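Local coordinates for protein cellulose 1,4-beta-cellobiosidase (Thermobifida fusca, PDB 4JJJ) that probably hydrolyses cellulose to release cellobiose, this chain being the glycoside hydrolase family 48 catalytic domain of a longer protein that also carries a cellulose-binding module, at residues A[1-6]-A[64-69]; A[7-12]-A[624-629]; A[11-16]-A[57-62]; A[25-30]-A[80-85]. The protein carries 1 engineered substitution. All coordinates share one frame; numbering follows the deposited sequence. Where two conformers were deposited one is given.

Contact 1. Residues A[1-6]-A[64-69]; sequences SYDQAF and GRVTGD
V66 meets two side chains of the N-terminal turn with a single methyl. Its CG2 lies 3.6 Å from OD2 of D3 and, on F6, 3.8 Å from CD2. Both D3 and F6 run past V66 in the opposite sense, alongside it rather than end to end. Chi1 of V66, at 165°, sends CG1 anti to the backbone N and leaves CG2 beside that N, the branch that lies against both partners. The methyl comes at the F6 ring obliquely, on its CD2 and CE2 side.

Further out the contact turns polar. The carboxylate of D3 and the guanidinium of R65 do not touch: OD2 of D3 stays 4.5 Å from NH1 of R65, beyond a salt bridge. Two waters fill in. One donates to OD2 of D3 at 2.7 Å, the other to OD1 of D3 at 2.8 Å, and both accept from NH1 of R65, so each carboxylate oxygen is tied to the same nitrogen. R65 also makes a cation-pi contact with W239, while F6 packs on A631 of helix 620-637.

The pair thus joins the start of helix 2-14 to the end of helix 50-67, helix-on-helix packing within the (alpha/alpha)6 barrel of family 48 enzymes.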
loop_
_atom_site.group_PDB
_atom_site.type_symbol
_atom_site.label_atom_id
_atom_site.label_comp_id
_atom_site.label_asym_id
_atom_site.label_seq_id
_atom_site.Cartn_x
_atom_site.Cartn_y
_atom_site.Cartn_z
ATOM N N SER A 1 -7.927 26.863 17.587
ATOM C CA SER A 1 -7.321 25.592 18.073
ATOM C C SER A 1 -6.910 24.694 16.869
ATOM O O SER A 1 -7.311 24.921 15.681
ATOM C CB SER A 1 -8.325 24.813 18.973
ATOM O OG SER A 1 -9.443 24.352 18.261
ATOM N N TYR A 2 -6.136 23.635 17.203
ATOM C CA TYR A 2 -5.920 22.651 16.147
ATOM C C TYR A 2 -7.185 21.869 15.890
ATOM O O TYR A 2 -7.281 21.265 14.870
ATOM C CB TYR A 2 -4.662 21.730 16.416
ATOM C CG TYR A 2 -3.366 22.376 16.060
ATOM C CD1 TYR A 2 -3.044 22.544 14.757
ATOM C CD2 TYR A 2 -2.457 22.866 17.009
ATOM C CE1 TYR A 2 -1.912 23.212 14.371
ATOM C CE2 TYR A 2 -1.299 23.515 16.626
ATOM C CZ TYR A 2 -1.011 23.681 15.271
ATOM O OH TYR A 2 0.114 24.355 14.813
ATOM N N ASP A 3 -8.144 21.747 16.817
ATOM C CA ASP A 3 -9.386 21.060 16.503
ATOM C C ASP A 3 -10.143 21.973 15.482
ATOM O O ASP A 3 -10.794 21.435 14.598
ATOM C CB ASP A 3 -10.226 20.759 17.759
ATOM C CG ASP A 3 -10.093 19.243 18.303
ATOM O OD1 ASP A 3 -10.516 19.125 19.528
ATOM O OD2 ASP A 3 -9.569 18.233 17.614
ATOM N N GLN A 4 -9.998 23.292 15.553
ATOM C CA GLN A 4 -10.571 24.230 14.514
ATOM C C GLN A 4 -9.903 24.013 13.157
ATOM O O GLN A 4 -10.581 23.904 12.162
ATOM C CB GLN A 4 -10.443 25.724 14.864
ATOM C CG GLN A 4 -11.807 26.257 15.313
ATOM C CD GLN A 4 -12.437 25.393 16.412
ATOM O OE1 GLN A 4 -13.300 24.506 16.156
ATOM N NE2 GLN A 4 -11.986 25.633 17.677
ATOM N N ALA A 5 -8.587 23.776 13.254
ATOM C CA ALA A 5 -7.780 23.489 11.996
ATOM C C ALA A 5 -8.211 22.164 11.415
ATOM O O ALA A 5 -8.317 22.056 10.162
ATOM C CB ALA A 5 -6.319 23.550 12.256
ATOM N N PHE A 6 -8.385 21.149 12.279
ATOM C CA PHE A 6 -8.915 19.863 11.803
ATOM C C PHE A 6 -10.234 20.113 11.060
ATOM O O PHE A 6 -10.457 19.634 9.980
ATOM C CB PHE A 6 -9.109 18.875 12.945
ATOM C CG PHE A 6 -9.969 17.719 12.536
ATOM C CD1 PHE A 6 -9.512 16.753 11.706
ATOM C CD2 PHE A 6 -11.274 17.658 12.971
ATOM C CE1 PHE A 6 -10.369 15.716 11.256
ATOM C CE2 PHE A 6 -12.094 16.635 12.570
ATOM C CZ PHE A 6 -11.679 15.684 11.707
ATOM N N GLY A 64 -15.801 11.544 14.025
ATOM C CA GLY A 64 -16.482 10.999 15.194
ATOM C C GLY A 64 -15.945 11.378 16.512
ATOM O O GLY A 64 -16.680 11.673 17.442
ATOM N N ARG A 65 -14.634 11.395 16.650
ATOM C CA ARG A 65 -14.000 11.809 17.895
ATOM C C ARG A 65 -14.379 13.213 18.265
ATOM O O ARG A 65 -14.767 13.505 19.408
ATOM C CB ARG A 65 -12.477 11.719 17.845
ATOM C CG ARG A 65 -11.781 12.147 19.123
ATOM C CD ARG A 65 -10.251 12.154 19.090
ATOM N NE ARG A 65 -9.807 12.396 20.463
ATOM C CZ ARG A 65 -9.791 13.566 21.052
ATOM N NH1 ARG A 65 -9.907 14.743 20.411
ATOM N NH2 ARG A 65 -9.554 13.555 22.355
ATOM N N VAL A 66 -14.326 14.070 17.273
ATOM C CA VAL A 66 -14.436 15.483 17.506
ATOM C C VAL A 66 -15.939 15.843 17.714
ATOM O O VAL A 66 -16.256 16.749 18.535
ATOM C CB VAL A 66 -13.823 16.309 16.325
ATOM C CG1 VAL A 66 -14.239 17.753 16.389
ATOM C CG2 VAL A 66 -12.279 16.223 16.378
ATOM N N THR A 67 -16.832 15.180 17.056
ATOM C CA THR A 67 -18.248 15.589 17.044
ATOM C C THR A 67 -19.194 14.633 17.722
ATOM O O THR A 67 -20.373 14.966 17.998
ATOM C CB THR A 67 -18.798 15.787 15.618
ATOM O OG1 THR A 67 -18.845 14.518 14.899
ATOM C CG2 THR A 67 -18.033 16.837 14.847
ATOM N N GLY A 68 -18.790 13.410 17.994
ATOM C CA GLY A 68 -19.670 12.307 18.364
ATOM C C GLY A 68 -20.589 11.761 17.351
ATOM O O GLY A 68 -21.423 10.918 17.685
ATOM N N ASP A 69 -20.483 12.144 16.086
ATOM C CA ASP A 69 -21.311 11.635 15.012
ATOM C C ASP A 69 -20.525 10.580 14.260
ATOM O O ASP A 69 -19.512 10.917 13.592
ATOM C CB ASP A 69 -21.688 12.737 14.045
ATOM C CG ASP A 69 -22.506 12.228 12.849
ATOM O OD1 ASP A 69 -23.014 11.086 12.880
ATOM O OD2 ASP A 69 -22.671 13.011 11.851
HETATM O O HOH W 1 -9.126 15.537 17.839
HETATM O O HOH W 2 -10.343 17.101 21.391
#

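Contact 2. Residues A[7-12]-A[624-629]. With ZN (zinc ion), chain P.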
loop_
_atom_site.group_PDB
_atom_site.type_symbol
_atom_site.label_atom_id
_atom_site.label_comp_id
_atom_site.label_asym_id
_atom_site.label_seq_id
_atom_site.Cartn_x
_atom_site.Cartn_y
_atom_site.Cartn_z
ATOM N N LEU A 7 -11.150 20.812 11.717
ATOM C CA LEU A 7 -12.489 20.870 11.119
ATOM C C LEU A 7 -12.399 21.665 9.788
ATOM O O LEU A 7 -13.132 21.326 8.890
ATOM C CB LEU A 7 -13.489 21.495 12.120
ATOM C CG LEU A 7 -13.965 20.595 13.214
ATOM C CD1 LEU A 7 -14.555 21.505 14.352
ATOM C CD2 LEU A 7 -14.886 19.449 12.642
ATOM N N GLU A 8 -11.552 22.647 9.701
ATOM C CA GLU A 8 -11.404 23.444 8.465
ATOM C C GLU A 8 -10.916 22.551 7.318
ATOM O O GLU A 8 -11.432 22.602 6.208
ATOM C CB GLU A 8 -10.490 24.614 8.683
ATOM C CG GLU A 8 -10.116 25.323 7.425
ATOM C CD GLU A 8 -9.257 26.482 7.681
ATOM O OE1 GLU A 8 -8.153 26.383 8.352
ATOM O OE2 GLU A 8 -9.704 27.533 7.014
ATOM N N GLN A 9 -9.851 21.816 7.601
ATOM C CA GLN A 9 -9.298 20.885 6.607
ATOM C C GLN A 9 -10.299 19.802 6.231
ATOM O O GLN A 9 -10.478 19.483 5.039
ATOM C CB GLN A 9 -7.991 20.310 7.210
ATOM C CG GLN A 9 -7.245 19.320 6.319
ATOM C CD GLN A 9 -6.621 19.889 5.072
ATOM O OE1 GLN A 9 -6.731 21.089 4.726
ATOM N NE2 GLN A 9 -5.927 19.010 4.346
ATOM N N TYR A 10 -10.972 19.160 7.227
ATOM C CA TYR A 10 -12.021 18.213 7.018
ATOM C C TYR A 10 -13.047 18.786 6.040
ATOM O O TYR A 10 -13.483 18.136 5.093
ATOM C CB TYR A 10 -12.629 17.828 8.355
ATOM C CG TYR A 10 -13.790 16.888 8.263
ATOM C CD1 TYR A 10 -15.070 17.389 8.072
ATOM C CD2 TYR A 10 -13.639 15.497 8.269
ATOM C CE1 TYR A 10 -16.155 16.544 7.925
ATOM C CE2 TYR A 10 -14.682 14.666 8.110
ATOM C CZ TYR A 10 -15.988 15.125 7.940
ATOM O OH TYR A 10 -17.055 14.255 7.828
ATOM N N GLU A 11 -13.535 20.014 6.328
ATOM C CA GLU A 11 -14.543 20.644 5.482
ATOM C C GLU A 11 -14.113 20.822 4.065
ATOM O O GLU A 11 -14.863 20.560 3.149
ATOM C CB GLU A 11 -15.016 21.974 6.136
ATOM C CG GLU A 11 -16.327 22.526 5.550
ATOM C CD GLU A 11 -16.173 23.194 4.188
ATOM O OE1 GLU A 11 -15.091 23.666 3.774
ATOM O OE2 GLU A 11 -17.227 23.239 3.507
ATOM N N LYS A 12 -12.887 21.205 3.862
ATOM C CA LYS A 12 -12.331 21.279 2.494
ATOM C C LYS A 12 -12.349 19.949 1.724
ATOM O O LYS A 12 -12.711 19.850 0.610
ATOM C CB LYS A 12 -10.907 21.842 2.538
ATOM C CG LYS A 12 -10.759 23.337 2.853
ATOM C CD LYS A 12 -9.318 23.738 3.130
ATOM C CE LYS A 12 -9.065 25.164 3.515
ATOM N NZ LYS A 12 -7.652 25.453 3.713
ATOM N N VAL A 624 -5.779 14.035 4.149
ATOM C CA VAL A 624 -6.275 13.375 5.383
ATOM C C VAL A 624 -5.168 13.315 6.405
ATOM O O VAL A 624 -5.341 13.630 7.575
ATOM C CB VAL A 624 -6.863 11.995 5.051
ATOM C CG1 VAL A 624 -7.167 11.284 6.336
ATOM C CG2 VAL A 624 -8.090 12.078 4.163
ATOM N N GLU A 625 -3.942 12.974 6.000
ATOM C CA GLU A 625 -2.812 12.859 6.918
ATOM C C GLU A 625 -2.689 14.143 7.699
ATOM O O GLU A 625 -2.593 14.192 8.923
ATOM C CB GLU A 625 -1.510 12.524 6.139
ATOM C CG GLU A 625 -0.451 11.990 7.030
ATOM C CD GLU A 625 -0.423 10.479 7.061
ATOM O OE1 GLU A 625 -0.745 9.889 8.079
ATOM O OE2 GLU A 625 -0.127 9.806 6.041
ATOM N N ILE A 626 -2.789 15.271 6.971
ATOM C CA ILE A 626 -2.748 16.584 7.597
ATOM C C ILE A 626 -3.902 16.775 8.637
ATOM O O ILE A 626 -3.667 17.263 9.750
ATOM C CB ILE A 626 -2.738 17.737 6.546
ATOM C CG1 ILE A 626 -1.498 17.657 5.659
ATOM C CG2 ILE A 626 -2.821 19.058 7.239
ATOM C CD1 ILE A 626 -1.693 18.509 4.382
ATOM N N ALA A 627 -5.120 16.560 8.175
ATOM C CA ALA A 627 -6.274 16.653 9.078
ATOM C C ALA A 627 -6.018 15.848 10.337
ATOM O O ALA A 627 -6.303 16.307 11.406
ATOM C CB ALA A 627 -7.528 16.160 8.415
ATOM N N THR A 628 -5.562 14.608 10.194
ATOM C CA THR A 628 -5.334 13.715 11.370
ATOM C C THR A 628 -4.210 14.284 12.245
ATOM O O THR A 628 -4.279 14.080 13.470
ATOM C CB THR A 628 -5.080 12.279 10.991
ATOM O OG1 THR A 628 -3.751 12.089 10.389
ATOM C CG2 THR A 628 -6.211 11.764 10.152
ATOM N N ALA A 629 -3.232 14.982 11.713
ATOM C CA ALA A 629 -2.140 15.550 12.503
ATOM C C ALA A 629 -2.694 16.678 13.392
ATOM O O ALA A 629 -2.350 16.798 14.538
ATOM C CB ALA A 629 -0.981 16.042 11.597
HETATM ZN ZN ZN P . -17.534 24.333 1.955
#
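Q9 packs on A627 where helix 2-14 lies against helix 620-637, so the first and last helices of the (alpha/alpha)6 barrel domain meet here, more than 600 residues apart in the chain. The backbones come close, with CA of Q9 5.8 Å from CA of A627, an approach that the small alanine side chain permits.

The contact itself is van der Waals packing. CG of Q9 sits 3.8 Å from CB of A627. With CG anti to the backbone N (chi1 -179°) and the chain bent at chi2, the amide of Q9 swings across I626 at about a right angle, bringing NE2 of Q9 to 4.1 Å from CB of I626. I541 touches both Q9 and I626.

Hydrogen bonding lies to the sides. The amide NE2 of Q9 donates to OE1 of Q623, the residue just before 624-629, and on the far side of its helix E625 makes a salt bridge with K507. T628 turns its hydroxyl back on its own helix and donates to O of E625, which also accepts from the backbone N of A629.

Metal binding is separate from the interface: E11 points to the surface, where its OE2 holds a zinc ion at 1.9 Å.

Contact 3. Residues A[11-16]-A[57-62]. With ZN (zinc ion), chain P.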
loop_
_atom_site.group_PDB
_atom_site.type_symbol
_atom_site.label_atom_id
_atom_site.label_comp_id
_atom_site.label_asym_id
_atom_site.label_seq_id
_atom_site.Cartn_x
_atom_site.Cartn_y
_atom_site.Cartn_z
ATOM N N GLU A 11 -13.535 20.014 6.328
ATOM C CA GLU A 11 -14.543 20.644 5.482
ATOM C C GLU A 11 -14.113 20.822 4.065
ATOM O O GLU A 11 -14.863 20.560 3.149
ATOM C CB GLU A 11 -15.016 21.974 6.136
ATOM C CG GLU A 11 -16.327 22.526 5.550
ATOM C CD GLU A 11 -16.173 23.194 4.188
ATOM O OE1 GLU A 11 -15.091 23.666 3.774
ATOM O OE2 GLU A 11 -17.227 23.239 3.507
ATOM N N LYS A 12 -12.887 21.205 3.862
ATOM C CA LYS A 12 -12.331 21.279 2.494
ATOM C C LYS A 12 -12.349 19.949 1.724
ATOM O O LYS A 12 -12.711 19.850 0.610
ATOM C CB LYS A 12 -10.907 21.842 2.538
ATOM C CG LYS A 12 -10.759 23.337 2.853
ATOM C CD LYS A 12 -9.318 23.738 3.130
ATOM C CE LYS A 12 -9.065 25.164 3.515
ATOM N NZ LYS A 12 -7.652 25.453 3.713
ATOM N N ILE A 13 -11.942 18.903 2.441
ATOM C CA ILE A 13 -11.852 17.569 1.851
ATOM C C ILE A 13 -13.254 17.128 1.459
ATOM O O ILE A 13 -13.509 16.461 0.438
ATOM C CB ILE A 13 -11.133 16.631 2.830
ATOM C CG1 ILE A 13 -9.692 16.985 3.007
ATOM C CG2 ILE A 13 -11.200 15.247 2.244
ATOM C CD1 ILE A 13 -9.020 16.282 4.101
ATOM N N LYS A 14 -14.261 17.429 2.297
ATOM C CA LYS A 14 -15.609 16.912 2.113
ATOM C C LYS A 14 -16.500 17.878 1.268
ATOM O O LYS A 14 -17.654 17.475 0.985
ATOM C CB LYS A 14 -16.267 16.657 3.484
ATOM C CG LYS A 14 -15.559 15.627 4.333
ATOM C CD LYS A 14 -15.646 14.237 3.737
ATOM C CE LYS A 14 -17.019 13.725 3.541
ATOM N NZ LYS A 14 -17.828 13.640 4.765
ATOM N N ASP A 15 -16.017 19.078 0.973
ATOM C CA ASP A 15 -16.812 20.009 0.135
ATOM C C ASP A 15 -16.770 19.578 -1.333
ATOM O O ASP A 15 -15.722 19.460 -1.929
ATOM C CB ASP A 15 -16.271 21.445 0.393
ATOM C CG ASP A 15 -17.079 22.515 -0.355
ATOM O OD1 ASP A 15 -17.610 22.241 -1.451
ATOM O OD2 ASP A 15 -17.113 23.628 0.158
ATOM N N PRO A 16 -17.932 19.231 -1.918
ATOM C CA PRO A 16 -17.893 18.735 -3.294
ATOM C C PRO A 16 -17.185 19.632 -4.294
ATOM O O PRO A 16 -16.602 19.127 -5.283
ATOM C CB PRO A 16 -19.374 18.612 -3.684
ATOM C CG PRO A 16 -20.171 18.976 -2.543
ATOM C CD PRO A 16 -19.288 19.355 -1.378
ATOM N N LEU A 57 -11.602 6.334 5.928
ATOM C CA LEU A 57 -12.019 5.807 7.263
ATOM C C LEU A 57 -11.383 6.671 8.317
ATOM O O LEU A 57 -12.026 7.089 9.313
ATOM C CB LEU A 57 -11.647 4.389 7.464
ATOM C CG LEU A 57 -12.287 3.402 6.520
ATOM C CD1 LEU A 57 -11.729 2.019 6.773
ATOM C CD2 LEU A 57 -13.838 3.376 6.661
ATOM N N TRP A 58 -10.044 6.886 8.225
ATOM C CA TRP A 58 -9.317 7.610 9.242
ATOM C C TRP A 58 -9.900 9.008 9.471
ATOM O O TRP A 58 -10.090 9.489 10.627
ATOM C CB TRP A 58 -7.831 7.717 8.920
ATOM C CG TRP A 58 -6.898 7.846 10.032
ATOM C CD1 TRP A 58 -7.121 8.073 11.382
ATOM C CD2 TRP A 58 -5.467 7.669 9.898
ATOM N NE1 TRP A 58 -5.933 8.058 12.068
ATOM C CE2 TRP A 58 -4.893 7.836 11.173
ATOM C CE3 TRP A 58 -4.639 7.434 8.775
ATOM C CZ2 TRP A 58 -3.509 7.741 11.406
ATOM C CZ3 TRP A 58 -3.236 7.327 8.999
ATOM C CH2 TRP A 58 -2.696 7.454 10.307
ATOM N N LEU A 59 -10.252 9.711 8.353
ATOM C CA LEU A 59 -10.784 11.033 8.464
ATOM C C LEU A 59 -12.130 11.027 9.175
ATOM O O LEU A 59 -12.362 11.886 10.051
ATOM C CB LEU A 59 -10.995 11.563 7.064
ATOM C CG LEU A 59 -11.473 13.034 6.923
ATOM C CD1 LEU A 59 -10.367 14.003 7.261
ATOM C CD2 LEU A 59 -12.000 13.276 5.532
ATOM N N GLU A 60 -12.994 10.094 8.809
ATOM C CA GLU A 60 -14.288 10.027 9.478
ATOM C C GLU A 60 -14.223 9.537 10.888
ATOM O O GLU A 60 -15.084 9.920 11.682
ATOM C CB GLU A 60 -15.291 9.210 8.605
ATOM C CG GLU A 60 -15.543 9.785 7.216
ATOM C CD GLU A 60 -16.192 11.117 7.129
ATOM O OE1 GLU A 60 -16.170 11.903 8.138
ATOM O OE2 GLU A 60 -16.659 11.400 6.004
ATOM N N ALA A 61 -13.179 8.768 11.226
ATOM C CA ALA A 61 -13.088 8.342 12.633
ATOM C C ALA A 61 -12.744 9.542 13.498
ATOM O O ALA A 61 -13.272 9.743 14.624
ATOM C CB ALA A 61 -12.044 7.206 12.769
ATOM N N TYR A 62 -11.812 10.383 13.066
ATOM C CA TYR A 62 -11.485 11.631 13.777
ATOM C C TYR A 62 -12.681 12.570 13.773
ATOM O O TYR A 62 -12.918 13.234 14.774
ATOM C CB TYR A 62 -10.262 12.342 13.221
ATOM C CG TYR A 62 -8.979 11.988 13.973
ATOM C CD1 TYR A 62 -7.966 11.293 13.357
ATOM C CD2 TYR A 62 -8.849 12.367 15.268
ATOM C CE1 TYR A 62 -6.801 10.971 14.026
ATOM C CE2 TYR A 62 -7.691 12.025 15.975
ATOM C CZ TYR A 62 -6.641 11.344 15.325
ATOM O OH TYR A 62 -5.458 10.908 15.974
HETATM ZN ZN ZN P . -17.534 24.333 1.955
#
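K14 reaches from the end of helix 2-14 to E60 on helix 50-67. From CB, CG lies beside the backbone N (chi1 -62°), and bends at chi2, chi3 and chi4 curl the chain. CD is the first to touch, 3.8 Å from OE2 of E60 and 4.2 Å from CD2 of L59, as the lysine slides past the leucine. CE comes to 3.4 Å from OE2 of E60, and NZ closes the salt bridge with that oxygen at 2.8 Å, on its syn lone pair. The other carboxylate oxygen, OE1, takes the stronger bond from outside, the hydroxyl of Y10, which also makes a weak bond with NZ of K14.

Beside this bridge, I13 and L59 meet tip to tip, CG2 of I13 lying 3.9 Å from CD2 of L59. Just past the helix end, and away from helix 50-67, D15 adds its OD2 at 2.0 Å to the surface zinc ion.

A methionine in place of K14 would probably still brush L59 but leave the buried carboxylate of E60 without its countercharge. Bonded by K14 and Y10, one oxygen each, that carboxylate is probably held from turning, and the nearby ammonium is likely to favour its ionised form.

Contact 4. Residues A[25-30]-A[80-85]. With ZN (zinc ion), chain B.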
loop_
_atom_site.group_PDB
_atom_site.type_symbol
_atom_site.label_atom_id
_atom_site.label_comp_id
_atom_site.label_asym_id
_atom_site.label_seq_id
_atom_site.Cartn_x
_atom_site.Cartn_y
_atom_site.Cartn_z
ATOM N N ASN A 25 -24.764 7.299 -5.987
ATOM C CA ASN A 25 -25.981 7.007 -5.190
ATOM C C ASN A 25 -25.904 7.306 -3.668
ATOM O O ASN A 25 -26.278 6.491 -2.851
ATOM C CB ASN A 25 -26.330 5.541 -5.395
ATOM C CG ASN A 25 -27.754 5.232 -5.020
ATOM O OD1 ASN A 25 -28.553 6.171 -4.781
ATOM N ND2 ASN A 25 -28.087 3.923 -4.975
ATOM N N GLY A 26 -25.375 8.454 -3.288
ATOM C CA GLY A 26 -25.309 8.797 -1.883
ATOM C C GLY A 26 -24.035 8.379 -1.168
ATOM O O GLY A 26 -23.822 8.815 -0.039
ATOM N N LEU A 27 -23.193 7.602 -1.872
ATOM C CA LEU A 27 -21.936 7.103 -1.255
ATOM C C LEU A 27 -20.779 7.755 -1.955
ATOM O O LEU A 27 -20.873 8.092 -3.104
ATOM C CB LEU A 27 -21.798 5.593 -1.394
ATOM C CG LEU A 27 -22.799 4.730 -0.575
ATOM C CD1 LEU A 27 -22.706 3.286 -1.009
ATOM C CD2 LEU A 27 -22.664 4.969 0.901
ATOM N N LEU A 28 -19.693 7.999 -1.220
ATOM C CA LEU A 28 -18.533 8.705 -1.735
ATOM C C LEU A 28 -17.365 7.750 -1.976
ATOM O O LEU A 28 -17.072 6.918 -1.157
ATOM C CB LEU A 28 -18.114 9.772 -0.738
ATOM C CG LEU A 28 -19.165 10.793 -0.383
ATOM C CD1 LEU A 28 -18.638 11.727 0.645
ATOM C CD2 LEU A 28 -19.605 11.559 -1.565
ATOM N N VAL A 29 -16.728 7.978 -3.101
ATOM C CA VAL A 29 -15.508 7.266 -3.491
ATOM C C VAL A 29 -14.397 8.302 -3.685
ATOM O O VAL A 29 -14.461 9.163 -4.569
ATOM C CB VAL A 29 -15.724 6.449 -4.773
ATOM C CG1 VAL A 29 -14.406 5.730 -5.229
ATOM C CG2 VAL A 29 -16.801 5.443 -4.590
ATOM N N PRO A 30 -13.364 8.260 -2.834
ATOM C CA PRO A 30 -12.289 9.242 -2.980
ATOM C C PRO A 30 -11.423 8.952 -4.184
ATOM O O PRO A 30 -11.225 7.786 -4.525
ATOM C CB PRO A 30 -11.427 9.050 -1.719
ATOM C CG PRO A 30 -11.629 7.601 -1.380
ATOM C CD PRO A 30 -13.132 7.375 -1.692
ATOM N N MET A 80 -16.694 1.485 0.931
ATOM C CA MET A 80 -15.666 0.414 0.801
ATOM C C MET A 80 -16.302 -0.941 0.418
ATOM O O MET A 80 -15.894 -1.644 -0.533
ATOM C CB MET A 80 -14.823 0.334 2.099
ATOM C CG MET A 80 -13.501 -0.495 2.055
ATOM S SD MET A 80 -12.699 -0.482 3.696
ATOM C CE MET A 80 -13.353 1.143 4.075
ATOM N N GLU A 81 -17.314 -1.383 1.186
ATOM C CA GLU A 81 -17.992 -2.672 0.911
ATOM C C GLU A 81 -18.667 -2.693 -0.423
ATOM O O GLU A 81 -18.730 -3.749 -1.081
ATOM C CB GLU A 81 -18.976 -3.008 2.058
ATOM C CG GLU A 81 -18.340 -3.436 3.310
ATOM C CD GLU A 81 -19.320 -3.886 4.367
ATOM O OE1 GLU A 81 -20.463 -3.358 4.255
ATOM O OE2 GLU A 81 -18.958 -4.693 5.230
ATOM N N THR A 82 -19.169 -1.581 -0.882
ATOM C CA THR A 82 -19.868 -1.507 -2.128
ATOM C C THR A 82 -18.998 -1.503 -3.355
ATOM O O THR A 82 -19.325 -2.108 -4.374
ATOM C CB THR A 82 -20.847 -0.286 -2.154
ATOM O OG1 THR A 82 -21.717 -0.356 -1.027
ATOM C CG2 THR A 82 -21.636 -0.179 -3.371
ATOM N N PHE A 83 -17.834 -0.840 -3.221
ATOM C CA PHE A 83 -17.073 -0.472 -4.405
ATOM C C PHE A 83 -15.687 -1.105 -4.527
ATOM O O PHE A 83 -15.134 -1.082 -5.583
ATOM C CB PHE A 83 -16.985 1.033 -4.624
ATOM C CG PHE A 83 -18.316 1.666 -4.830
ATOM C CD1 PHE A 83 -19.078 1.300 -5.935
ATOM C CD2 PHE A 83 -18.802 2.584 -3.910
ATOM C CE1 PHE A 83 -20.344 1.894 -6.145
ATOM C CE2 PHE A 83 -20.023 3.222 -4.113
ATOM C CZ PHE A 83 -20.770 2.842 -5.194
ATOM N N ILE A 84 -15.083 -1.538 -3.437
ATOM C CA ILE A 84 -13.698 -2.002 -3.509
ATOM C C ILE A 84 -13.410 -3.357 -2.834
ATOM O O ILE A 84 -12.360 -3.888 -3.091
ATOM C CB ILE A 84 -12.711 -0.928 -3.045
ATOM C CG1 ILE A 84 -11.338 -1.089 -3.732
ATOM C CG2 ILE A 84 -12.610 -0.852 -1.538
ATOM C CD1 ILE A 84 -10.396 0.099 -3.516
ATOM N N ILE A 85 -14.323 -3.872 -2.016
ATOM C CA ILE A 85 -14.226 -5.251 -1.543
ATOM C C ILE A 85 -15.056 -6.026 -2.570
ATOM O O ILE A 85 -16.241 -5.854 -2.605
ATOM C CB ILE A 85 -14.781 -5.434 -0.136
ATOM C CG1 ILE A 85 -13.928 -4.586 0.840
ATOM C CG2 ILE A 85 -14.737 -6.915 0.199
ATOM C CD1 ILE A 85 -14.293 -4.713 2.289
HETATM ZN ZN ZN B . -21.927 -2.809 5.731
HETATM O O HOH W 3 -23.643 -3.001 7.073
HETATM O O HOH W 4 -22.193 -0.979 5.016
#
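Strand 27-30 passes the last turn of helix 71-83 with CA of V29 7.9 Å from CA of F83, and no hydrogen bond links the two segments. The F83 ring fills the space between them. Its CG lies beside the backbone N (chi1 -62°), directing the ring at the strand, where the CD2 and CE2 side does the touching. CG2 of V29 meets CD2 of F83 at 3.6 Å, approaching obliquely; CB of L27 comes to the ring edge, 4.0 Å from CE2 of F83. One face of the ring is taken by the preceding residue: CG2 of T82 sits 3.5 Å above the plane of the F83 ring, over its centre.

L27 also crosses T82 at about a right angle, its CD1 3.8 Å from OG1 of T82, a hydroxyl bonded to O of E78. Cutting the F83 ring back to an alanine would probably open a gap beneath L27 and V29 and leave the methyl of T82 without its ring.

E81 turns elsewhere and binds a zinc ion through OE1, with two waters and K255. F24 of strand 21-24, which pairs with 27-30 in an antiparallel hairpin, meets the F83 ring; the hairpin's L28 rests on Y56 of helix 50-67.

Contacts 1, 2 and 3 form one continuous patch along helix 2-14, with centres about 7 to 11 Å apart. F6 of contact 1 touches A627 of contact 2 and Y62 of contact 3, and the bond from Y10 to E60 ties contact 2 to contact 3. Contact 4 stands about 15 Å from contact 3, centre to centre, but joins it where CE of K14 lies 3.9 Å from CD1 of L28. None of the four contacts holds a residue of the predicted catalytic pair; the side chain of I626 in contact 2 is about 11 Å from a bound glucose unit. E51, the predicted proton donor, belongs to helix 50-67, used by contacts 1 and 3.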